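Local coordinates for EtuB protein (Clostridium kluyveri DSM 555, PDB 3IO0), which is a trimeric bacterial microcompartment shell protein with tandem BMC domains, associated with ethanol utilisation, at residues K166-K171 / V200-T205. Residues are numbered along the deposited sequence; the frame is centred on the assembly and turned at random.
Sequences KTADVK and VLQSLT
The side-chain amide of Gln202 turns one face toward Thr167 and Ala168. Ala168 CB stands almost directly above Gln202 NE2, at 4.2 Å, and on the same side Thr167 O lies over Gln202 OE1 at 3.7 Å, with the amide orientation as modelled. A second flat group, the Gln202-Ser203 peptide, has Thr167 over one face: CG2 is 3.4 Å from Gln202 O and stands well above the peptide plane. Thr167 CG2, anti to its backbone N (OG1 chi1 -76°), points across the contact, whereas OG1 hydrogen-bonds back to Thr163 O, four residues earlier. Thr167 and Ser203 bring the backbones within 5.3 Å, CA to CA. In this second, circularly permuted BMC domain, the C-terminal part of helix 154-167 and the chain leading into strand 171-176 thus pack against the first turns of helix 197-217. Ser203 OG lies 3.5 Å from Ala168 CB and 3.7 Å from Val170 CG2; its hydrogen bond to Ala164 O gives this buried hydroxyl a polar partner and joins the two helices. Nearer the sheet, Val170 CG1 meets Val200 CG2 at 4.0 Å, and both valines also touch Ile193 of strand 189-195. Lys166 NZ, directed away from residues 200-205, forms a salt bridge with Asp162 and a hydrogen bond to Asn22 O of a neighbouring subunit.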
ATOM      1  N   LYS A 166      26.820 -10.413  -9.328  1.00 53.35           N
ATOM      2  CA  LYS A 166      28.240 -10.691  -9.131  1.00 53.67           C
ATOM      3  C   LYS A 166      28.572 -12.132  -9.527  1.00 53.77           C
ATOM      4  O   LYS A 166      29.595 -12.379 -10.149  1.00 53.72           O
ATOM      5  CB  LYS A 166      28.629 -10.449  -7.669  1.00 53.63           C
ATOM      6  CG  LYS A 166      28.896  -8.988  -7.280  1.00 54.18           C
ATOM      7  CD  LYS A 166      28.706  -8.844  -5.764  1.00 55.85           C
ATOM      8  CE  LYS A 166      29.802  -8.026  -5.063  1.00 55.74           C
ATOM      9  NZ  LYS A 166      29.441  -6.612  -4.870  1.00 55.31           N
ATOM     10  N   THR A 167      27.675 -13.057  -9.187  1.00 54.00           N
ATOM     11  CA  THR A 167      27.886 -14.497  -9.328  1.00 54.21           C
ATOM     12  C   THR A 167      28.133 -15.015 -10.743  1.00 54.64           C
ATOM     13  O   THR A 167      28.917 -15.946 -10.925  1.00 55.05           O
ATOM     14  CB  THR A 167      26.706 -15.269  -8.717  1.00 54.15           C
ATOM     15  OG1 THR A 167      26.823 -15.237  -7.296  1.00 54.35           O
ATOM     16  CG2 THR A 167      26.676 -16.725  -9.178  1.00 54.24           C
ATOM     17  N   ALA A 168      27.466 -14.445 -11.741  1.00 54.77           N
ATOM     18  CA  ALA A 168      27.545 -15.002 -13.087  1.00 54.94           C
ATOM     19  C   ALA A 168      27.302 -13.948 -14.143  1.00 55.32           C
ATOM     20  O   ALA A 168      27.046 -12.779 -13.826  1.00 55.92           O
ATOM     21  CB  ALA A 168      26.561 -16.156 -13.243  1.00 54.89           C
ATOM     22  N   ASP A 169      27.394 -14.354 -15.405  1.00 55.42           N
ATOM     23  CA  ASP A 169      27.233 -13.415 -16.497  1.00 55.72           C
ATOM     24  C   ASP A 169      25.773 -13.371 -16.954  1.00 55.08           C
ATOM     25  O   ASP A 169      25.348 -14.144 -17.819  1.00 55.20           O
ATOM     26  CB  ASP A 169      28.196 -13.736 -17.650  1.00 56.27           C
ATOM     27  CG  ASP A 169      28.076 -12.739 -18.810  1.00 59.23           C
ATOM     28  OD1 ASP A 169      27.789 -11.540 -18.557  1.00 62.86           O
ATOM     29  OD2 ASP A 169      28.261 -13.145 -19.983  1.00 61.69           O
ATOM     30  N   VAL A 170      25.008 -12.465 -16.353  1.00 54.33           N
ATOM     31  CA  VAL A 170      23.572 -12.348 -16.630  1.00 53.45           C
ATOM     32  C   VAL A 170      23.186 -10.901 -16.930  1.00 53.35           C
ATOM     33  O   VAL A 170      23.835  -9.971 -16.439  1.00 53.59           O
ATOM     34  CB  VAL A 170      22.713 -12.885 -15.456  1.00 53.20           C
ATOM     35  CG1 VAL A 170      22.804 -14.403 -15.366  1.00 52.54           C
ATOM     36  CG2 VAL A 170      23.124 -12.241 -14.135  1.00 52.53           C
ATOM     37  N   LYS A 171      22.146 -10.711 -17.743  1.00 52.84           N
ATOM     38  CA  LYS A 171      21.599  -9.377 -18.007  1.00 52.20           C
ATOM     39  C   LYS A 171      20.663  -8.958 -16.871  1.00 51.35           C
ATOM     40  O   LYS A 171      19.899  -9.788 -16.343  1.00 51.16           O
ATOM     41  CB  LYS A 171      20.821  -9.353 -19.322  1.00 52.50           C
ATOM     42  CG  LYS A 171      21.577  -9.801 -20.548  1.00 54.49           C
ATOM     43  CD  LYS A 171      20.713  -9.537 -21.779  1.00 59.37           C
ATOM     44  CE  LYS A 171      21.509  -9.571 -23.094  1.00 61.81           C
ATOM     45  NZ  LYS A 171      21.729 -10.970 -23.581  1.00 62.77           N
ATOM     46  N   VAL A 200      21.998 -18.154 -15.301  1.00 52.80           N
ATOM     47  CA  VAL A 200      20.834 -17.724 -14.532  1.00 52.54           C
ATOM     48  C   VAL A 200      20.647 -18.575 -13.270  1.00 52.73           C
ATOM     49  O   VAL A 200      20.469 -18.042 -12.173  1.00 52.74           O
ATOM     50  CB  VAL A 200      19.552 -17.694 -15.409  1.00 52.40           C
ATOM     51  CG1 VAL A 200      18.324 -17.387 -14.581  1.00 51.74           C
ATOM     52  CG2 VAL A 200      19.689 -16.665 -16.533  1.00 52.06           C
ATOM     53  N   LEU A 201      20.725 -19.893 -13.420  1.00 52.96           N
ATOM     54  CA  LEU A 201      20.597 -20.801 -12.277  1.00 53.31           C
ATOM     55  C   LEU A 201      21.683 -20.591 -11.216  1.00 53.85           C
ATOM     56  O   LEU A 201      21.409 -20.624 -10.014  1.00 53.78           O
ATOM     57  CB  LEU A 201      20.562 -22.255 -12.747  1.00 52.98           C
ATOM     58  CG  LEU A 201      19.190 -22.682 -13.275  1.00 52.60           C
ATOM     59  CD1 LEU A 201      19.292 -23.868 -14.218  1.00 51.52           C
ATOM     60  CD2 LEU A 201      18.218 -22.952 -12.124  1.00 51.73           C
ATOM     61  N   GLN A 202      22.910 -20.355 -11.668  1.00 54.50           N
ATOM     62  CA  GLN A 202      24.035 -20.126 -10.766  1.00 55.22           C
ATOM     63  C   GLN A 202      23.816 -18.854  -9.916  1.00 55.10           C
ATOM     64  O   GLN A 202      24.060 -18.865  -8.692  1.00 55.09           O
ATOM     65  CB  GLN A 202      25.314 -20.028 -11.589  1.00 55.24           C
ATOM     66  CG  GLN A 202      26.598 -20.460 -10.900  1.00 55.76           C
ATOM     67  CD  GLN A 202      27.825 -20.064 -11.726  1.00 56.42           C
ATOM     68  OE1 GLN A 202      28.832 -19.609 -11.180  1.00 58.97           O
ATOM     69  NE2 GLN A 202      27.729 -20.202 -13.052  1.00 56.75           N
ATOM     70  N   SER A 203      23.337 -17.784 -10.574  1.00 54.80           N
ATOM     71  CA  SER A 203      22.978 -16.511  -9.921  1.00 54.23           C
ATOM     72  C   SER A 203      21.843 -16.670  -8.921  1.00 53.91           C
ATOM     73  O   SER A 203      21.958 -16.267  -7.764  1.00 54.04           O
ATOM     74  CB  SER A 203      22.567 -15.471 -10.955  1.00 54.10           C
ATOM     75  OG  SER A 203      23.687 -14.963 -11.639  1.00 54.54           O
ATOM     76  N   LEU A 204      20.742 -17.255  -9.381  1.00 53.43           N
ATOM     77  CA  LEU A 204      19.584 -17.493  -8.539  1.00 53.06           C
ATOM     78  C   LEU A 204      19.951 -18.218  -7.248  1.00 52.97           C
ATOM     79  O   LEU A 204      19.439 -17.887  -6.179  1.00 52.76           O
ATOM     80  CB  LEU A 204      18.548 -18.291  -9.324  1.00 52.92           C
ATOM     81  CG  LEU A 204      17.354 -17.598  -9.986  1.00 52.95           C
ATOM     82  CD1 LEU A 204      17.404 -16.081  -9.947  1.00 52.71           C
ATOM     83  CD2 LEU A 204      17.172 -18.102 -11.409  1.00 53.32           C
ATOM     84  N   THR A 205      20.856 -19.190  -7.350  1.00 52.99           N
ATOM     85  CA  THR A 205      21.157 -20.058  -6.219  1.00 53.17           C
ATOM     86  C   THR A 205      22.012 -19.359  -5.186  1.00 53.10           C
ATOM     87  O   THR A 205      21.776 -19.514  -3.976  1.00 53.32           O
ATOM     88  CB  THR A 205      21.848 -21.357  -6.643  1.00 53.19           C
ATOM     89  OG1 THR A 205      21.196 -21.874  -7.799  1.00 53.48           O
ATOM     90  CG2 THR A 205      21.761 -22.394  -5.521  1.00 53.15           C
TER